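Local coordinates for protein prolyl oligopeptidase (Novosphingobium capsulatum, PDB 1YR2) that probably acts as a serine endopeptidase that cleaves oligopeptides after proline and, far less readily, after alanine, at residues W61-A66 / D71-A76; K103-Y108 / G509-I514; T357-S362 / L389-D394; A534-G539 / V617-Y622. All coordinates share one frame; numbering follows the deposited sequence.

Overall arrangement
The chain folds into two bodies, a seven-bladed beta-propeller and an alpha/beta-hydrolase domain built on an eight-stranded mixed sheet, with the N-terminal helices on the hydrolase side. Contact 1, early in the chain, pairs a 3-10 turn with the start of helix 72-89 beside hydrolase helix 664-675. Contact 2 sets helix 95-105 against helix 508-514, so tying the segment before the propeller to the hydrolase body; contact 3, between neighbouring blades, is nested inside that 400-residue span. Contact 4 follows, within the hydrolase domain. Contacts 1 and 3 lie on opposite sides of the chain's centre, their own centres 60 Å apart. Nearest atoms of contacts 3 and 4 are about 12 Å apart.

Contact 1 (W61-A66 / D71-A76); sequences WRWLEA and DAKVAA
Trp63, on a 3-10 turn, and Lys73, in the first turn of the N-capped helix 72-89, form a cation-pi pair. Lys73 NZ stands 3.2 Å from the centroid of the five-membered ring of Trp63, 13° off the normal, and so lies squarely over that face; Lys73 CE adds a CH-pi contact over the six-membered ring. A chi1 of 65° sets Trp63 CG between its backbone N and carbonyl carbon, and Leu64 CG lies against the opposite face. Pro44 O accepts the indole N-H. The tight part is at the buried Val74, whose CG2 comes 3.3 Å from Trp63 O and 4.0 Å from Ala66 CB. Replacing Trp63 by an alanine would probably leave the Lys73 ammonium without its pi face and expose Val74 on one side. The looser, solvent side is that of the exposed Lys73; separately, water 1 donates to both Trp63 O and Asp71 OD2. Outside the contact, Trp61 packs on helix 664-675 and Glu65 forms salt bridges with Lys668 and Arg606, tying the turn to the hydrolase side. The capping bond is nearly straight: Val74 N donates to the anti lone pair of Asp71 OD1 at 3.0 Å and 162°.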
loop_
_atom_site.group_PDB
_atom_site.type_symbol
_atom_site.label_atom_id
_atom_site.label_comp_id
_atom_site.label_asym_id
_atom_site.label_seq_id
_atom_site.Cartn_x
_atom_site.Cartn_y
_atom_site.Cartn_z
ATOM N N TRP A 61 26.434 25.888 -0.045
ATOM C CA TRP A 61 25.281 25.952 0.865
ATOM C C TRP A 61 25.318 24.837 1.906
ATOM O O TRP A 61 24.303 24.476 2.502
ATOM C CB TRP A 61 23.974 25.977 0.078
ATOM C CG TRP A 61 23.843 27.233 -0.769
ATOM C CD1 TRP A 61 23.590 28.485 -0.328
ATOM C CD2 TRP A 61 24.012 27.331 -2.189
ATOM N NE1 TRP A 61 23.550 29.366 -1.388
ATOM C CE2 TRP A 61 23.821 28.676 -2.544
ATOM C CE3 TRP A 61 24.334 26.419 -3.184
ATOM C CZ2 TRP A 61 23.921 29.131 -3.864
ATOM C CZ3 TRP A 61 24.398 26.845 -4.474
ATOM C CH2 TRP A 61 24.205 28.218 -4.811
ATOM N N ARG A 62 26.511 24.331 2.193
ATOM C CA ARG A 62 26.626 23.308 3.210
ATOM C C ARG A 62 26.060 23.772 4.558
ATOM O O ARG A 62 25.576 22.962 5.337
ATOM C CB ARG A 62 28.059 22.857 3.407
ATOM C CG ARG A 62 28.106 21.539 4.167
ATOM C CD ARG A 62 29.410 20.799 4.089
ATOM N NE ARG A 62 29.627 20.241 2.771
ATOM C CZ ARG A 62 30.756 19.681 2.439
ATOM N NH1 ARG A 62 31.754 19.575 3.334
ATOM N NH2 ARG A 62 30.932 19.219 1.208
ATOM N N TRP A 63 26.124 25.072 4.820
ATOM C CA TRP A 63 25.563 25.631 6.069
ATOM C C TRP A 63 24.056 25.366 6.235
ATOM O O TRP A 63 23.555 25.334 7.364
ATOM C CB TRP A 63 25.890 27.115 6.205
ATOM C CG TRP A 63 25.257 28.000 5.148
ATOM C CD1 TRP A 63 25.782 28.344 3.951
ATOM C CD2 TRP A 63 23.971 28.632 5.219
ATOM N NE1 TRP A 63 24.908 29.144 3.256
ATOM C CE2 TRP A 63 23.780 29.333 4.019
ATOM C CE3 TRP A 63 22.968 28.685 6.184
ATOM C CZ2 TRP A 63 22.622 30.079 3.761
ATOM C CZ3 TRP A 63 21.817 29.433 5.927
ATOM C CH2 TRP A 63 21.654 30.106 4.729
ATOM N N LEU A 64 23.346 25.181 5.122
ATOM C CA LEU A 64 21.912 24.872 5.147
ATOM C C LEU A 64 21.616 23.429 5.602
ATOM O O LEU A 64 20.450 23.047 5.792
ATOM C CB LEU A 64 21.266 25.171 3.799
ATOM C CG LEU A 64 20.880 26.625 3.572
ATOM C CD1 LEU A 64 20.547 26.796 2.117
ATOM C CD2 LEU A 64 19.729 27.040 4.411
ATOM N N GLU A 65 22.667 22.653 5.856
ATOM C CA GLU A 65 22.511 21.335 6.440
ATOM C C GLU A 65 22.288 21.385 7.972
ATOM O O GLU A 65 21.898 20.387 8.559
ATOM C CB GLU A 65 23.722 20.443 6.138
ATOM C CG GLU A 65 23.915 20.087 4.647
ATOM C CD GLU A 65 25.186 19.274 4.372
ATOM O OE1 GLU A 65 25.876 18.848 5.332
ATOM O OE2 GLU A 65 25.499 19.063 3.189
ATOM N N ALA A 66 22.568 22.516 8.612
ATOM C CA ALA A 66 22.443 22.606 10.066
ATOM C C ALA A 66 20.986 22.559 10.501
ATOM O O ALA A 66 20.082 22.933 9.749
ATOM C CB ALA A 66 23.109 23.852 10.611
ATOM N N ASP A 71 20.116 26.483 14.779
ATOM C CA ASP A 71 20.964 27.312 13.935
ATOM C C ASP A 71 20.146 28.499 13.436
ATOM O O ASP A 71 19.238 28.347 12.627
ATOM C CB ASP A 71 21.546 26.514 12.766
ATOM C CG ASP A 71 22.599 27.298 11.997
ATOM O OD1 ASP A 71 22.232 28.172 11.197
ATOM O OD2 ASP A 71 23.814 27.137 12.139
ATOM N N ALA A 72 20.471 29.676 13.972
ATOM C CA ALA A 72 19.825 30.940 13.600
ATOM C C ALA A 72 19.879 31.230 12.094
ATOM O O ALA A 72 18.919 31.762 11.546
ATOM C CB ALA A 72 20.467 32.086 14.359
ATOM N N LYS A 73 20.996 30.925 11.445
ATOM C CA LYS A 73 21.152 31.240 10.026
ATOM C C LYS A 73 20.118 30.434 9.225
ATOM O O LYS A 73 19.400 30.992 8.419
ATOM C CB LYS A 73 22.587 30.981 9.509
ATOM C CG LYS A 73 23.263 32.197 8.824
ATOM C CD LYS A 73 24.714 31.872 8.245
ATOM C CE LYS A 73 24.987 32.488 6.800
ATOM N NZ LYS A 73 25.364 31.473 5.717
ATOM N N VAL A 74 20.022 29.137 9.497
ATOM C CA VAL A 74 19.051 28.254 8.801
ATOM C C VAL A 74 17.610 28.687 9.141
ATOM O O VAL A 74 16.749 28.786 8.271
ATOM C CB VAL A 74 19.302 26.754 9.141
ATOM C CG1 VAL A 74 18.251 25.864 8.526
ATOM C CG2 VAL A 74 20.687 26.304 8.661
ATOM N N ALA A 75 17.363 28.998 10.405
ATOM C CA ALA A 75 16.036 29.405 10.837
ATOM C C ALA A 75 15.612 30.652 10.069
ATOM O O ALA A 75 14.489 30.742 9.656
ATOM C CB ALA A 75 16.000 29.658 12.342
ATOM N N ALA A 76 16.525 31.585 9.867
ATOM C CA ALA A 76 16.211 32.854 9.202
ATOM C C ALA A 76 15.903 32.596 7.724
ATOM O O ALA A 76 14.982 33.171 7.169
ATOM C CB ALA A 76 17.388 33.844 9.324
HETATM O O HOH W 1 24.544 26.873 9.397
#

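Contact 2 (K103-Y108 / G509-I514); sequences KALIDY and GFMTWI
Leu105 reaches from helix 95-105 to helix 508-514 with a single methyl, CD1, which does all the close touching. The apolar part of the contact is with Met511: Leu105 CD1 lies 4.0 Å from Met511 CG, and Met511 CB is at about the same separation. Met511 has CG anti to its backbone N (chi1 -170°), and bends at chi2 and chi3 carry the rest of the chain away from Leu105; the methionine therefore meets the leucine with its first two methylenes, and packs on Phe459 as well. The second kind of contact sets apolar against polar atoms. Leu105 CD1 approaches Thr512 OG1 to 3.5 Å, the two side chains crossing obliquely, and no hydrogen bond spans the segments. The hydroxyl is satisfied within its own helix region, because Thr512 OG1 is hydrogen-bonded to Ala508 O. Among backbone bonds, Ile514 N to Phe510 O is 3.1 Å, whereas Thr512 N to Gly509 O is weak at 3.2 Å; Gly509 O also accepts from Gln710 NE2. Further neighbours pack on the group: Leu105 touches Thr453 and Phe454, and Thr512 touches Leu98, Arg101 and Met102. All three touching residues are buried. Such apolar helix-to-helix packing here joins a helix that precedes the propeller to one in the alpha/beta-hydrolase domain, the two-body architecture of the prolyl oligopeptidase family.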
loop_
_atom_site.group_PDB
_atom_site.type_symbol
_atom_site.label_atom_id
_atom_site.label_comp_id
_atom_site.label_asym_id
_atom_site.label_seq_id
_atom_site.Cartn_x
_atom_site.Cartn_y
_atom_site.Cartn_z
ATOM N N LYS A 103 -11.004 18.060 0.073
ATOM C CA LYS A 103 -11.697 17.957 1.342
ATOM C C LYS A 103 -12.914 17.010 1.180
ATOM O O LYS A 103 -13.185 16.195 2.037
ATOM C CB LYS A 103 -12.168 19.337 1.809
ATOM C CG LYS A 103 -11.096 20.223 2.476
ATOM C CD LYS A 103 -11.733 21.487 3.159
ATOM C CE LYS A 103 -10.665 22.498 3.603
ATOM N NZ LYS A 103 -11.202 23.917 3.700
ATOM N N ALA A 104 -13.647 17.126 0.088
ATOM C CA ALA A 104 -14.884 16.377 -0.060
ATOM C C ALA A 104 -14.627 14.871 -0.322
ATOM O O ALA A 104 -15.519 14.063 -0.078
ATOM C CB ALA A 104 -15.720 16.956 -1.147
ATOM N N LEU A 105 -13.403 14.540 -0.740
ATOM C CA LEU A 105 -12.988 13.161 -1.087
ATOM C C LEU A 105 -12.451 12.327 0.081
ATOM O O LEU A 105 -12.321 11.094 -0.058
ATOM C CB LEU A 105 -11.897 13.201 -2.154
ATOM C CG LEU A 105 -12.304 13.616 -3.560
ATOM C CD1 LEU A 105 -11.106 13.787 -4.438
ATOM C CD2 LEU A 105 -13.180 12.582 -4.151
ATOM N N ILE A 106 -12.122 12.958 1.213
ATOM C CA ILE A 106 -11.412 12.259 2.336
ATOM C C ILE A 106 -12.219 11.263 3.167
ATOM O O ILE A 106 -11.743 10.175 3.467
ATOM C CB ILE A 106 -10.810 13.302 3.357
ATOM C CG1 ILE A 106 -9.794 14.202 2.684
ATOM C CG2 ILE A 106 -10.130 12.563 4.566
ATOM C CD1 ILE A 106 -8.784 13.412 1.842
ATOM N N ASP A 107 -13.409 11.657 3.588
ATOM C CA ASP A 107 -14.177 10.921 4.572
ATOM C C ASP A 107 -15.328 10.261 3.832
ATOM O O ASP A 107 -16.161 10.935 3.171
ATOM C CB ASP A 107 -14.683 11.829 5.719
ATOM C CG ASP A 107 -13.527 12.522 6.467
ATOM O OD1 ASP A 107 -12.591 11.822 6.931
ATOM O OD2 ASP A 107 -13.432 13.777 6.603
ATOM N N TYR A 108 -15.348 8.936 3.892
ATOM C CA TYR A 108 -16.453 8.191 3.334
ATOM C C TYR A 108 -16.573 6.868 4.099
ATOM O O TYR A 108 -15.609 6.410 4.711
ATOM C CB TYR A 108 -16.214 7.934 1.837
ATOM C CG TYR A 108 -14.822 7.457 1.517
ATOM C CD1 TYR A 108 -14.504 6.095 1.544
ATOM C CD2 TYR A 108 -13.796 8.358 1.237
ATOM C CE1 TYR A 108 -13.205 5.647 1.302
ATOM C CE2 TYR A 108 -12.488 7.897 0.953
ATOM C CZ TYR A 108 -12.203 6.566 1.003
ATOM O OH TYR A 108 -10.916 6.112 0.741
ATOM N N GLY A 509 -5.508 12.517 -3.151
ATOM C CA GLY A 509 -4.786 13.543 -3.881
ATOM C C GLY A 509 -4.792 13.355 -5.386
ATOM O O GLY A 509 -5.167 14.262 -6.120
ATOM N N PHE A 510 -4.504 12.161 -5.851
ATOM C CA PHE A 510 -4.502 11.921 -7.310
ATOM C C PHE A 510 -5.913 12.043 -7.867
ATOM O O PHE A 510 -6.103 12.594 -8.962
ATOM C CB PHE A 510 -3.870 10.615 -7.707
ATOM C CG PHE A 510 -2.377 10.549 -7.395
ATOM C CD1 PHE A 510 -1.584 11.712 -7.400
ATOM C CD2 PHE A 510 -1.798 9.359 -7.077
ATOM C CE1 PHE A 510 -0.213 11.654 -7.041
ATOM C CE2 PHE A 510 -0.423 9.287 -6.763
ATOM C CZ PHE A 510 0.350 10.425 -6.729
ATOM N N MET A 511 -6.890 11.611 -7.099
ATOM C CA MET A 511 -8.293 11.692 -7.536
ATOM C C MET A 511 -8.770 13.128 -7.705
ATOM O O MET A 511 -9.620 13.421 -8.558
ATOM C CB MET A 511 -9.179 10.961 -6.555
ATOM C CG MET A 511 -10.617 10.753 -7.013
ATOM S SD MET A 511 -10.675 9.601 -8.442
ATOM C CE MET A 511 -11.908 10.385 -9.228
ATOM N N THR A 512 -8.251 14.014 -6.869
ATOM C CA THR A 512 -8.567 15.436 -6.950
ATOM C C THR A 512 -8.157 15.961 -8.338
ATOM O O THR A 512 -8.905 16.723 -8.973
ATOM C CB THR A 512 -7.817 16.217 -5.818
ATOM O OG1 THR A 512 -8.258 15.768 -4.535
ATOM C CG2 THR A 512 -8.106 17.758 -5.865
ATOM N N TRP A 513 -6.944 15.616 -8.779
ATOM C CA TRP A 513 -6.466 16.031 -10.087
ATOM C C TRP A 513 -7.334 15.448 -11.193
ATOM O O TRP A 513 -7.782 16.184 -12.058
ATOM C CB TRP A 513 -5.021 15.595 -10.308
ATOM C CG TRP A 513 -4.381 15.971 -11.564
ATOM C CD1 TRP A 513 -4.266 15.224 -12.683
ATOM C CD2 TRP A 513 -3.707 17.213 -11.844
ATOM N NE1 TRP A 513 -3.574 15.914 -13.643
ATOM C CE2 TRP A 513 -3.214 17.136 -13.154
ATOM C CE3 TRP A 513 -3.454 18.360 -11.101
ATOM C CZ2 TRP A 513 -2.465 18.148 -13.740
ATOM C CZ3 TRP A 513 -2.689 19.387 -11.687
ATOM C CH2 TRP A 513 -2.230 19.274 -12.994
ATOM N N ILE A 514 -7.580 14.148 -11.155
ATOM C CA ILE A 514 -8.366 13.470 -12.204
ATOM C C ILE A 514 -9.800 14.002 -12.269
ATOM O O ILE A 514 -10.335 14.250 -13.361
ATOM C CB ILE A 514 -8.366 11.973 -11.953
ATOM C CG1 ILE A 514 -6.912 11.414 -11.974
ATOM C CG2 ILE A 514 -9.313 11.272 -12.954
ATOM C CD1 ILE A 514 -6.746 10.123 -11.188
#

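Contact 3 (T357-S362 / L389-D394); sequences TVVPES and LAFDLD
Val359 has CG1 anti to its backbone N (chi1 -176°) and CG2 anti to its carbonyl carbon, which presents both methyls to the ring of Phe391, itself brought in from the opposite direction by a chi1 of -59°. The evidence for a face-on CH-pi contact is direct: Val359 CG2 lies 3.8 Å from the centroid of the Phe391 ring and only 8° off its normal. Val359 CG1 covers the far part of the same face, 3.8 Å from Phe391 CZ. With an alanine in place of Phe391 the ring is gone, and the two methyls of Val359 would probably lose their packing partner. Next to it, Val358 meets backbone instead of side chain: Val358 CG1 is 3.4 Å from Asp394 O, and CB of the same valine sits almost as close, while Val358 CG2 is farther, 4.1 Å from Leu393 O. Leu393 O is hydrogen-bonded to Trp331 NE1. Val358 and Val359 both face Ile343, making a classic beta bulge where the chain turns a corner after strand 354-357. The contact thereby joins adjacent propeller blades: the valines follow the outermost strand of one four-stranded sheet, beside strand 342-347, and Phe391 lies on strand 385-392 of the next, with Tyr380 of strand 375-382 also against Val359.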
loop_
_atom_site.group_PDB
_atom_site.type_symbol
_atom_site.label_atom_id
_atom_site.label_comp_id
_atom_site.label_asym_id
_atom_site.label_seq_id
_atom_site.Cartn_x
_atom_site.Cartn_y
_atom_site.Cartn_z
ATOM N N THR A 357 1.762 -30.530 -5.861
ATOM C CA THR A 357 1.714 -29.144 -6.290
ATOM C C THR A 357 0.576 -29.032 -7.273
ATOM O O THR A 357 0.652 -29.581 -8.306
ATOM C CB THR A 357 3.030 -28.773 -6.939
ATOM O OG1 THR A 357 4.040 -28.812 -5.922
ATOM C CG2 THR A 357 3.007 -27.342 -7.480
ATOM N N VAL A 358 -0.533 -28.404 -6.899
ATOM C CA VAL A 358 -1.696 -28.388 -7.784
ATOM C C VAL A 358 -1.700 -27.177 -8.706
ATOM O O VAL A 358 -2.304 -27.195 -9.791
ATOM C CB VAL A 358 -3.021 -28.503 -6.998
ATOM C CG1 VAL A 358 -3.205 -29.932 -6.437
ATOM C CG2 VAL A 358 -3.108 -27.458 -5.860
ATOM N N VAL A 359 -1.013 -26.124 -8.289
ATOM C CA VAL A 359 -0.787 -24.954 -9.151
ATOM C C VAL A 359 0.686 -24.630 -9.024
ATOM O O VAL A 359 1.122 -24.168 -7.951
ATOM C CB VAL A 359 -1.615 -23.712 -8.735
ATOM C CG1 VAL A 359 -1.407 -22.563 -9.735
ATOM C CG2 VAL A 359 -3.092 -24.041 -8.674
ATOM N N PRO A 360 1.447 -24.851 -10.093
ATOM C CA PRO A 360 2.882 -24.660 -10.028
ATOM C C PRO A 360 3.221 -23.188 -10.054
ATOM O O PRO A 360 2.357 -22.363 -10.375
ATOM C CB PRO A 360 3.388 -25.370 -11.276
ATOM C CG PRO A 360 2.240 -25.282 -12.257
ATOM C CD PRO A 360 1.005 -25.259 -11.443
ATOM N N GLU A 361 4.454 -22.895 -9.665
ATOM C CA GLU A 361 4.986 -21.559 -9.738
ATOM C C GLU A 361 4.758 -21.004 -11.124
ATOM O O GLU A 361 5.003 -21.672 -12.124
ATOM C CB GLU A 361 6.487 -21.550 -9.364
ATOM C CG GLU A 361 7.060 -20.175 -9.144
ATOM C CD GLU A 361 8.566 -20.213 -8.935
ATOM O OE1 GLU A 361 9.211 -21.234 -9.271
ATOM O OE2 GLU A 361 9.091 -19.215 -8.428
ATOM N N SER A 362 4.236 -19.782 -11.205
ATOM C CA SER A 362 4.150 -19.119 -12.515
ATOM C C SER A 362 5.214 -18.019 -12.700
ATOM O O SER A 362 6.099 -17.860 -11.862
ATOM C CB SER A 362 2.734 -18.646 -12.800
ATOM O OG SER A 362 2.507 -17.315 -12.464
ATOM N N LEU A 389 -6.891 -15.623 -10.477
ATOM C CA LEU A 389 -7.197 -16.823 -11.211
ATOM C C LEU A 389 -7.945 -17.837 -10.363
ATOM O O LEU A 389 -7.667 -18.015 -9.171
ATOM C CB LEU A 389 -5.905 -17.431 -11.801
ATOM C CG LEU A 389 -5.120 -16.563 -12.782
ATOM C CD1 LEU A 389 -3.780 -17.229 -13.253
ATOM C CD2 LEU A 389 -5.983 -16.242 -13.948
ATOM N N ALA A 390 -8.875 -18.540 -11.004
ATOM C CA ALA A 390 -9.669 -19.575 -10.351
ATOM C C ALA A 390 -9.198 -20.933 -10.756
ATOM O O ALA A 390 -8.790 -21.167 -11.912
ATOM C CB ALA A 390 -11.153 -19.432 -10.710
ATOM N N PHE A 391 -9.236 -21.862 -9.809
ATOM C CA PHE A 391 -8.851 -23.266 -10.084
ATOM C C PHE A 391 -9.787 -24.187 -9.314
ATOM O O PHE A 391 -10.249 -23.826 -8.227
ATOM C CB PHE A 391 -7.430 -23.567 -9.609
ATOM C CG PHE A 391 -6.383 -22.713 -10.217
ATOM C CD1 PHE A 391 -6.062 -21.475 -9.631
ATOM C CD2 PHE A 391 -5.733 -23.080 -11.397
ATOM C CE1 PHE A 391 -5.102 -20.665 -10.153
ATOM C CE2 PHE A 391 -4.753 -22.216 -11.953
ATOM C CZ PHE A 391 -4.451 -20.988 -11.275
ATOM N N ASP A 392 -10.080 -25.374 -9.847
ATOM C CA ASP A 392 -10.621 -26.457 -9.030
ATOM C C ASP A 392 -9.617 -26.788 -7.925
ATOM O O ASP A 392 -8.453 -26.518 -8.043
ATOM C CB ASP A 392 -10.880 -27.734 -9.887
ATOM C CG ASP A 392 -11.956 -27.533 -10.953
ATOM O OD1 ASP A 392 -12.832 -26.642 -10.824
ATOM O OD2 ASP A 392 -12.001 -28.218 -11.976
ATOM N N LEU A 393 -10.076 -27.460 -6.887
ATOM C CA LEU A 393 -9.242 -27.806 -5.760
ATOM C C LEU A 393 -8.080 -28.698 -6.143
ATOM O O LEU A 393 -7.038 -28.672 -5.480
ATOM C CB LEU A 393 -10.095 -28.455 -4.645
ATOM C CG LEU A 393 -11.156 -27.545 -3.962
ATOM C CD1 LEU A 393 -11.943 -28.246 -2.835
ATOM C CD2 LEU A 393 -10.539 -26.314 -3.468
ATOM N N ASP A 394 -8.202 -29.413 -7.241
ATOM C CA ASP A 394 -7.119 -30.290 -7.712
ATOM C C ASP A 394 -6.160 -29.567 -8.673
ATOM O O ASP A 394 -5.214 -30.169 -9.211
ATOM C CB ASP A 394 -7.723 -31.556 -8.323
ATOM C CG ASP A 394 -8.335 -31.328 -9.701
ATOM O OD1 ASP A 394 -8.620 -30.161 -10.082
ATOM O OD2 ASP A 394 -8.580 -32.272 -10.480
#

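Contact 4 (A534-G539 / V617-Y622); sequences AWHDAG and VDDYGY
His536 and Asp619 alone bridge the two segments directly, from helix 532-537 to the short helix 617-620. On the way to the histidine, Ala534 supplies the carbonyl that accepts from Ala538 N, and Trp535 turns elsewhere, its NE1 bonded to Asn524 O. His536 then extends its ring with CG anti to the backbone N (chi1 180°), so that NE2 meets the carboxylate of Asp619. The main bond runs from His536 NE2 to the syn lone pair of Asp619 OD1, 2.9 Å long and bent to 153°. A weak second one goes from His536 NE2 to Asp619 OD2 at 3.4 Å. Ring and carboxylate planes are 34° apart; OD2 lies in the ring plane at its edge, whereas OD1 is tilted out of it. Asp537 follows, salt-bridged to Arg540, and Ala538 O is bonded to Asn546. Gly539 closes the segment: its N donates to His536 O at 3.0 Å, and its own O accepts a hydrogen bond from water 2 at 2.8 Å. Water 2 also donates to Asp619 OD2, 2.8 Å away, giving a second, solvent-mediated link. Beyond the pair, Phe498 N donates to Asp619 OD2, and the neighbouring Tyr620 OH is bonded to Asn576, within what is probably the nucleophile elbow. With a buried carboxylate gripped by an imidazole N-H, a backbone N-H and a water, and with Arg540 at a long, weak ion-pair distance, the surroundings probably favour an ionised aspartate, and the directed NE2 bond probably limits rotation of the His536 ring.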
loop_
_atom_site.group_PDB
_atom_site.type_symbol
_atom_site.label_atom_id
_atom_site.label_comp_id
_atom_site.label_asym_id
_atom_site.label_seq_id
_atom_site.Cartn_x
_atom_site.Cartn_y
_atom_site.Cartn_z
ATOM N N ALA A 534 15.084 -8.798 -10.606
ATOM C CA ALA A 534 15.786 -8.331 -11.812
ATOM C C ALA A 534 15.392 -6.886 -12.145
ATOM O O ALA A 534 16.216 -6.078 -12.677
ATOM C CB ALA A 534 15.493 -9.209 -12.964
ATOM N N TRP A 535 14.135 -6.569 -11.865
ATOM C CA TRP A 535 13.595 -5.242 -12.170
ATOM C C TRP A 535 14.243 -4.225 -11.239
ATOM O O TRP A 535 14.630 -3.142 -11.639
ATOM C CB TRP A 535 12.060 -5.222 -11.998
ATOM C CG TRP A 535 11.320 -4.074 -12.658
ATOM C CD1 TRP A 535 10.659 -3.040 -12.053
ATOM C CD2 TRP A 535 11.169 -3.860 -14.069
ATOM N NE1 TRP A 535 10.087 -2.223 -12.990
ATOM C CE2 TRP A 535 10.373 -2.719 -14.241
ATOM C CE3 TRP A 535 11.603 -4.560 -15.215
ATOM C CZ2 TRP A 535 10.023 -2.234 -15.483
ATOM C CZ3 TRP A 535 11.264 -4.064 -16.457
ATOM C CH2 TRP A 535 10.483 -2.915 -16.576
ATOM N N HIS A 536 14.344 -4.606 -9.976
ATOM C CA HIS A 536 14.990 -3.766 -8.967
ATOM C C HIS A 536 16.464 -3.517 -9.324
ATOM O O HIS A 536 16.931 -2.392 -9.341
ATOM C CB HIS A 536 14.883 -4.490 -7.642
ATOM C CG HIS A 536 15.505 -3.772 -6.474
ATOM N ND1 HIS A 536 15.878 -4.451 -5.331
ATOM C CD2 HIS A 536 15.788 -2.463 -6.249
ATOM C CE1 HIS A 536 16.366 -3.580 -4.451
ATOM N NE2 HIS A 536 16.349 -2.375 -4.997
ATOM N N ASP A 537 17.191 -4.602 -9.595
ATOM C CA ASP A 537 18.617 -4.548 -9.922
ATOM C C ASP A 537 18.913 -3.708 -11.180
ATOM O O ASP A 537 19.974 -3.026 -11.281
ATOM C CB ASP A 537 19.127 -5.979 -10.170
ATOM C CG ASP A 537 19.282 -6.796 -8.899
ATOM O OD1 ASP A 537 19.248 -6.222 -7.790
ATOM O OD2 ASP A 537 19.465 -8.032 -8.923
ATOM N N ALA A 538 17.971 -3.723 -12.125
ATOM C CA ALA A 538 18.078 -2.949 -13.339
ATOM C C ALA A 538 17.898 -1.445 -13.143
ATOM O O ALA A 538 18.077 -0.670 -14.072
ATOM C CB ALA A 538 17.151 -3.472 -14.401
ATOM N N GLY A 539 17.536 -1.033 -11.949
ATOM C CA GLY A 539 17.427 0.360 -11.655
ATOM C C GLY A 539 18.078 0.796 -10.374
ATOM O O GLY A 539 17.568 1.704 -9.689
ATOM N N VAL A 617 22.756 2.997 0.784
ATOM C CA VAL A 617 23.863 2.547 -0.042
ATOM C C VAL A 617 23.547 1.296 -0.824
ATOM O O VAL A 617 24.118 1.098 -1.883
ATOM C CB VAL A 617 25.189 2.351 0.745
ATOM C CG1 VAL A 617 25.698 3.677 1.343
ATOM C CG2 VAL A 617 25.085 1.235 1.788
ATOM N N ASP A 618 22.613 0.467 -0.362
ATOM C CA ASP A 618 22.268 -0.763 -1.100
ATOM C C ASP A 618 21.682 -0.482 -2.475
ATOM O O ASP A 618 21.876 -1.261 -3.414
ATOM C CB ASP A 618 21.278 -1.647 -0.307
ATOM C CG ASP A 618 21.968 -2.788 0.466
ATOM O OD1 ASP A 618 23.228 -2.963 0.471
ATOM O OD2 ASP A 618 21.292 -3.519 1.210
ATOM N N ASP A 619 20.981 0.642 -2.628
ATOM C CA ASP A 619 20.538 1.030 -3.957
ATOM C C ASP A 619 21.448 2.050 -4.613
ATOM O O ASP A 619 21.560 2.072 -5.835
ATOM C CB ASP A 619 19.159 1.682 -3.892
ATOM C CG ASP A 619 18.043 0.699 -4.202
ATOM O OD1 ASP A 619 18.083 -0.440 -3.667
ATOM O OD2 ASP A 619 17.121 0.983 -4.995
ATOM N N TYR A 620 22.014 2.969 -3.835
ATOM C CA TYR A 620 22.734 4.125 -4.415
ATOM C C TYR A 620 24.238 3.965 -4.610
ATOM O O TYR A 620 24.861 4.674 -5.399
ATOM C CB TYR A 620 22.490 5.350 -3.508
ATOM C CG TYR A 620 21.061 5.854 -3.455
ATOM C CD1 TYR A 620 20.129 5.562 -4.455
ATOM C CD2 TYR A 620 20.632 6.632 -2.389
ATOM C CE1 TYR A 620 18.795 6.076 -4.426
ATOM C CE2 TYR A 620 19.326 7.147 -2.337
ATOM C CZ TYR A 620 18.423 6.876 -3.359
ATOM O OH TYR A 620 17.163 7.383 -3.276
ATOM N N GLY A 621 24.820 3.077 -3.830
ATOM C CA GLY A 621 26.254 2.864 -3.814
ATOM C C GLY A 621 26.917 3.661 -2.722
ATOM O O GLY A 621 26.229 4.304 -1.894
ATOM N N TYR A 622 28.268 3.669 -2.754
ATOM C CA TYR A 622 29.081 4.200 -1.661
ATOM C C TYR A 622 29.891 5.407 -2.103
ATOM O O TYR A 622 30.775 5.258 -2.962
ATOM C CB TYR A 622 30.050 3.126 -1.185
ATOM C CG TYR A 622 29.371 1.930 -0.600
ATOM C CD1 TYR A 622 28.892 0.928 -1.413
ATOM C CD2 TYR A 622 29.141 1.834 0.759
ATOM C CE1 TYR A 622 28.228 -0.171 -0.884
ATOM C CE2 TYR A 622 28.494 0.756 1.292
ATOM C CZ TYR A 622 28.047 -0.263 0.476
ATOM O OH TYR A 622 27.336 -1.348 0.991
HETATM O O HOH W 2 17.537 2.732 -7.092
#